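Long-range contact in putative cell adhesion protein (Parabacteroides distasonis, PDB 3LIU), which probably serves as a fimbrial subunit of the FimA/Mfa1 family, building adhesive pili on the surface of a human gut bacterium: residues Thr47-Thr61 against Gln97-Phe109. Numbering follows the deposited sequence.
Sequences TVGVFGVDGWSVIYT and QTELAKAKDITDF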
loop_
_atom_site.group_PDB
_atom_site.type_symbol
_atom_site.label_atom_id
_atom_site.label_comp_id
_atom_site.label_asym_id
_atom_site.label_seq_id
_atom_site.Cartn_x
_atom_site.Cartn_y
_atom_site.Cartn_z
ATOM N N THR A 47 2.758 -16.711 8.127
ATOM C CA THR A 47 4.171 -17.046 8.300
ATOM C C THR A 47 4.629 -16.433 9.591
ATOM O O THR A 47 4.476 -15.235 9.791
ATOM C CB THR A 47 5.031 -16.505 7.144
ATOM O OG1 THR A 47 4.551 -17.042 5.911
ATOM C CG2 THR A 47 6.491 -16.900 7.318
ATOM N N VAL A 48 5.186 -17.255 10.464
ATOM C CA VAL A 48 5.619 -16.851 11.797
ATOM C C VAL A 48 7.136 -17.037 11.892
ATOM O O VAL A 48 7.687 -18.100 11.557
ATOM C CB VAL A 48 4.905 -17.685 12.870
ATOM C CG1 VAL A 48 5.362 -17.290 14.280
ATOM C CG2 VAL A 48 3.356 -17.568 12.723
ATOM N N GLY A 49 7.818 -15.984 12.299
ATOM C CA GLY A 49 9.256 -16.063 12.535
ATOM C C GLY A 49 9.481 -15.945 14.019
ATOM O O GLY A 49 9.046 -14.941 14.640
ATOM N N VAL A 50 10.140 -16.949 14.593
ATOM C CA VAL A 50 10.483 -16.928 16.035
ATOM C C VAL A 50 12.015 -16.888 16.172
ATOM O O VAL A 50 12.689 -17.820 15.736
ATOM C CB VAL A 50 9.968 -18.224 16.717
ATOM C CG1 VAL A 50 10.153 -18.158 18.245
ATOM C CG2 VAL A 50 8.508 -18.456 16.380
ATOM N N PHE A 51 12.559 -15.839 16.778
ATOM C CA PHE A 51 14.015 -15.639 16.834
ATOM C C PHE A 51 14.475 -15.516 18.292
ATOM O O PHE A 51 14.187 -14.535 19.001
ATOM C CB PHE A 51 14.422 -14.410 15.987
ATOM C CG PHE A 51 14.102 -14.551 14.515
ATOM C CD1 PHE A 51 15.006 -15.114 13.630
ATOM C CD2 PHE A 51 12.883 -14.137 14.023
ATOM C CE1 PHE A 51 14.694 -15.233 12.265
ATOM C CE2 PHE A 51 12.566 -14.261 12.703
ATOM C CZ PHE A 51 13.470 -14.807 11.809
ATOM N N GLY A 52 15.169 -16.538 18.758
ATOM C CA GLY A 52 15.599 -16.561 20.151
ATOM C C GLY A 52 16.659 -15.504 20.368
ATOM O O GLY A 52 17.388 -15.168 19.456
ATOM N N VAL A 53 16.750 -14.967 21.576
ATOM C CA VAL A 53 17.726 -13.907 21.818
ATOM C C VAL A 53 19.160 -14.432 21.690
ATOM O O VAL A 53 20.035 -13.666 21.409
ATOM C CB VAL A 53 17.543 -13.243 23.201
ATOM C CG1 VAL A 53 16.254 -12.449 23.213
ATOM C CG2 VAL A 53 17.582 -14.276 24.292
ATOM N N ASP A 54 19.374 -15.728 21.880
ATOM C CA ASP A 54 20.695 -16.360 21.758
ATOM C C ASP A 54 21.026 -16.899 20.369
ATOM O O ASP A 54 21.976 -17.686 20.239
ATOM C CB ASP A 54 20.769 -17.549 22.718
ATOM C CG ASP A 54 19.640 -18.531 22.486
ATOM O OD1 ASP A 54 18.481 -18.064 22.418
ATOM O OD2 ASP A 54 19.890 -19.741 22.368
ATOM N N GLY A 55 20.243 -16.563 19.344
ATOM C CA GLY A 55 20.610 -16.910 17.986
ATOM C C GLY A 55 19.842 -18.026 17.296
ATOM O O GLY A 55 19.938 -18.151 16.088
ATOM N N TRP A 56 19.061 -18.833 18.002
ATOM C CA TRP A 56 18.278 -19.862 17.301
ATOM C C TRP A 56 17.114 -19.193 16.558
ATOM O O TRP A 56 16.702 -18.072 16.898
ATOM C CB TRP A 56 17.770 -20.947 18.246
ATOM C CG TRP A 56 16.851 -20.489 19.398
ATOM C CD1 TRP A 56 17.226 -20.219 20.687
ATOM C CD2 TRP A 56 15.416 -20.308 19.363
ATOM N NE1 TRP A 56 16.126 -19.862 21.446
ATOM C CE2 TRP A 56 15.006 -19.928 20.663
ATOM C CE3 TRP A 56 14.447 -20.430 18.362
ATOM C CZ2 TRP A 56 13.678 -19.656 20.980
ATOM C CZ3 TRP A 56 13.119 -20.162 18.681
ATOM C CH2 TRP A 56 12.751 -19.778 19.981
ATOM N N SER A 57 16.605 -19.856 15.521
ATOM C CA SER A 57 15.410 -19.377 14.853
ATOM C C SER A 57 14.534 -20.525 14.395
ATOM O O SER A 57 15.041 -21.609 14.076
ATOM C CB SER A 57 15.794 -18.487 13.687
ATOM O OG SER A 57 16.512 -19.180 12.659
ATOM N N VAL A 58 13.225 -20.287 14.398
ATOM C CA VAL A 58 12.253 -21.184 13.808
ATOM C C VAL A 58 11.273 -20.346 13.017
ATOM O O VAL A 58 10.626 -19.435 13.577
ATOM C CB VAL A 58 11.485 -21.988 14.870
ATOM C CG1 VAL A 58 10.581 -23.000 14.213
ATOM C CG2 VAL A 58 12.468 -22.736 15.786
ATOM N N ILE A 59 11.164 -20.629 11.724
ATOM C CA ILE A 59 10.213 -19.932 10.835
ATOM C C ILE A 59 9.366 -20.943 10.100
ATOM O O ILE A 59 9.897 -21.931 9.605
ATOM C CB ILE A 59 10.918 -19.076 9.765
ATOM C CG1 ILE A 59 11.878 -18.062 10.428
ATOM C CG2 ILE A 59 9.863 -18.356 8.853
ATOM C CD1 ILE A 59 13.316 -18.282 10.171
ATOM N N TYR A 60 8.060 -20.709 10.033
ATOM C CA TYR A 60 7.145 -21.639 9.397
ATOM C C TYR A 60 5.945 -20.933 8.828
ATOM O O TYR A 60 5.594 -19.827 9.255
ATOM C CB TYR A 60 6.664 -22.706 10.379
ATOM C CG TYR A 60 6.037 -22.141 11.625
ATOM C CD1 TYR A 60 6.829 -21.669 12.658
ATOM C CD2 TYR A 60 4.656 -22.095 11.787
ATOM C CE1 TYR A 60 6.264 -21.163 13.839
ATOM C CE2 TYR A 60 4.083 -21.578 12.972
ATOM C CZ TYR A 60 4.915 -21.099 13.973
ATOM O OH TYR A 60 4.420 -20.586 15.135
ATOM N N THR A 61 5.281 -21.603 7.893
ATOM C CA THR A 61 4.062 -21.079 7.253
ATOM C C THR A 61 2.980 -22.150 7.277
ATOM O O THR A 61 3.237 -23.305 6.939
ATOM C CB THR A 61 4.288 -20.616 5.794
ATOM O OG1 THR A 61 5.221 -19.536 5.762
ATOM C CG2 THR A 61 2.945 -20.087 5.143
ATOM N N GLN A 97 7.588 -16.743 1.200
ATOM C CA GLN A 97 7.559 -17.672 2.327
ATOM C C GLN A 97 8.919 -18.350 2.514
ATOM O O GLN A 97 9.376 -18.502 3.627
ATOM C CB GLN A 97 6.470 -18.738 2.151
ATOM C CG GLN A 97 5.036 -18.220 2.152
ATOM C CD GLN A 97 4.039 -19.314 1.773
ATOM O OE1 GLN A 97 4.331 -20.494 1.907
ATOM N NE2 GLN A 97 2.889 -18.921 1.246
ATOM N N THR A 98 9.584 -18.684 1.408
ATOM C CA THR A 98 10.870 -19.318 1.455
ATOM C C THR A 98 11.954 -18.344 1.839
ATOM O O THR A 98 12.837 -18.666 2.660
ATOM C CB THR A 98 11.205 -19.966 0.111
ATOM O OG1 THR A 98 10.241 -20.977 -0.153
ATOM C CG2 THR A 98 12.592 -20.608 0.170
ATOM N N GLU A 99 11.894 -17.150 1.273
ATOM C CA GLU A 99 12.833 -16.099 1.667
ATOM C C GLU A 99 12.761 -15.834 3.175
ATOM O O GLU A 99 13.780 -15.743 3.840
ATOM C CB GLU A 99 12.563 -14.809 0.886
ATOM C CG GLU A 99 12.938 -14.908 -0.589
ATOM C CD GLU A 99 12.712 -13.611 -1.366
ATOM O OE1 GLU A 99 12.238 -12.619 -0.808
ATOM O OE2 GLU A 99 13.016 -13.581 -2.567
ATOM N N LEU A 100 11.542 -15.743 3.698
ATOM C CA LEU A 100 11.359 -15.539 5.111
ATOM C C LEU A 100 11.928 -16.747 5.890
ATOM O O LEU A 100 12.557 -16.565 6.930
ATOM C CB LEU A 100 9.878 -15.271 5.437
ATOM C CG LEU A 100 9.223 -13.945 4.988
ATOM C CD1 LEU A 100 7.681 -14.023 5.236
ATOM C CD2 LEU A 100 9.833 -12.668 5.636
ATOM N N ALA A 101 11.757 -17.965 5.371
ATOM C CA ALA A 101 12.197 -19.154 6.084
ATOM C C ALA A 101 13.745 -19.229 6.115
ATOM O O ALA A 101 14.315 -19.932 6.946
ATOM C CB ALA A 101 11.598 -20.400 5.480
ATOM N N LYS A 102 14.420 -18.488 5.231
ATOM C CA LYS A 102 15.874 -18.449 5.248
ATOM C C LYS A 102 16.450 -17.342 6.122
ATOM O O LYS A 102 17.647 -17.326 6.327
ATOM C CB LYS A 102 16.420 -18.310 3.820
ATOM C CG LYS A 102 16.160 -19.498 2.911
ATOM C CD LYS A 102 16.308 -19.119 1.425
ATOM C CE LYS A 102 16.648 -20.330 0.541
ATOM N NZ LYS A 102 16.934 -19.899 -0.887
ATOM N N ALA A 103 15.626 -16.441 6.658
ATOM C CA ALA A 103 16.101 -15.444 7.629
ATOM C C ALA A 103 16.853 -16.059 8.824
ATOM O O ALA A 103 16.422 -17.066 9.411
ATOM C CB ALA A 103 14.934 -14.592 8.181
ATOM N N LYS A 104 17.937 -15.410 9.211
ATOM C CA LYS A 104 18.729 -15.860 10.342
ATOM C C LYS A 104 18.588 -14.977 11.574
ATOM O O LYS A 104 19.178 -15.256 12.609
ATOM C CB LYS A 104 20.194 -15.970 9.929
ATOM C CG LYS A 104 20.433 -17.089 8.958
ATOM C CD LYS A 104 19.992 -18.439 9.546
ATOM C CE LYS A 104 20.264 -19.585 8.568
ATOM N NZ LYS A 104 19.250 -20.657 8.731
ATOM N N ASP A 105 17.777 -13.947 11.464
ATOM C CA ASP A 105 17.635 -12.939 12.488
ATOM C C ASP A 105 16.432 -12.089 12.115
ATOM O O ASP A 105 16.012 -12.042 10.941
ATOM C CB ASP A 105 18.861 -12.035 12.550
ATOM C CG ASP A 105 19.135 -11.356 11.217
ATOM O OD1 ASP A 105 19.651 -12.048 10.308
ATOM O OD2 ASP A 105 18.804 -10.162 11.062
ATOM N N ILE A 106 15.937 -11.361 13.109
ATOM C CA ILE A 106 14.694 -10.632 12.982
ATOM C C ILE A 106 14.814 -9.517 11.943
ATOM O O ILE A 106 13.880 -9.285 11.150
ATOM C CB ILE A 106 14.240 -10.127 14.403
ATOM C CG1 ILE A 106 12.792 -9.634 14.380
ATOM C CG2 ILE A 106 15.175 -9.091 14.940
ATOM C CD1 ILE A 106 11.807 -10.729 14.588
ATOM N N THR A 107 15.967 -8.853 11.888
ATOM C CA THR A 107 16.114 -7.752 10.919
ATOM C C THR A 107 16.022 -8.226 9.474
ATOM O O THR A 107 15.285 -7.615 8.715
ATOM C CB THR A 107 17.405 -7.001 11.072
ATOM O OG1 THR A 107 17.479 -6.531 12.410
ATOM C CG2 THR A 107 17.487 -5.797 10.100
ATOM N N ASP A 108 16.772 -9.272 9.089
ATOM C CA ASP A 108 16.653 -9.826 7.717
ATOM C C ASP A 108 15.222 -10.286 7.434
ATOM O O ASP A 108 14.735 -10.116 6.326
ATOM C CB ASP A 108 17.644 -10.976 7.444
ATOM C CG ASP A 108 19.098 -10.476 7.372
ATOM O OD1 ASP A 108 19.296 -9.572 6.576
ATOM O OD2 ASP A 108 20.022 -10.948 8.097
ATOM N N PHE A 109 14.539 -10.817 8.451
ATOM C CA PHE A 109 13.161 -11.281 8.253
ATOM C C PHE A 109 12.294 -10.079 7.835
ATOM O O PHE A 109 11.710 -10.080 6.768
ATOM C CB PHE A 109 12.658 -12.004 9.515
ATOM C CG PHE A 109 11.260 -12.556 9.408
ATOM C CD1 PHE A 109 10.156 -11.744 9.620
ATOM C CD2 PHE A 109 11.057 -13.891 9.177
ATOM C CE1 PHE A 109 8.853 -12.249 9.512
ATOM C CE2 PHE A 109 9.795 -14.412 9.093
ATOM C CZ PHE A 109 8.679 -13.576 9.253
HETATM O O HOH W 1 7.810 -20.058 5.496
#
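A beta hairpin of the FimA-type domain, strands 45-52 and 57-66 joined by a type I turn (Gly-52 to Gly-55), is covered on one face by two short helices, 94-101 and 106-110. Phe-51 and Phe-109 form the apolar centre, their rings oblique at 70° with CZ of Phe-51 3.7 Å from CD2 of Phe-109. The backbone of Asp-105 and Ile-106 lies over one face of the Phe-51 ring, and CD1 of Ile-106 lies 3.6 Å from CD2 of Phe-51. A flat ring suits this place beneath the second helix's start, where side-chain OD2 of Asp-105, the N-cap, accepts from Asp-108 N above the carboxylate plane. Phe-109 has CG anti to its backbone N (chi1 -178°), which carries the ring toward the hairpin, CE2 3.9 Å from CA of side-chain-free Gly-49. Leu-100 sets CD2 over the centre of one face of that ring and CD1 3.7 Å from CG2 of Thr-47. Ile-59 parts its branches: CG2 packs 3.7 Å from CA of small Ala-101 and meets the Phe-109 ring edge; CD1 runs under the interhelix link, 3.4 Å from Ala-103 O. Thr-47 and Thr-61 hydroxyls share a 2.6 Å hydrogen bond, and a water links Thr-61 OG1 to Gln-97 O. Gln-97 OE1 lies 3.5 Å from Thr-61 CG2, while NE2 bonds to Ala-92 O. Strand 82-90 pairs with strand 45-52, its Val-87 touching Ile-106 and Phe-109; Val-48 and Val-50 point oppositely, against strands 71-80 and 127-136.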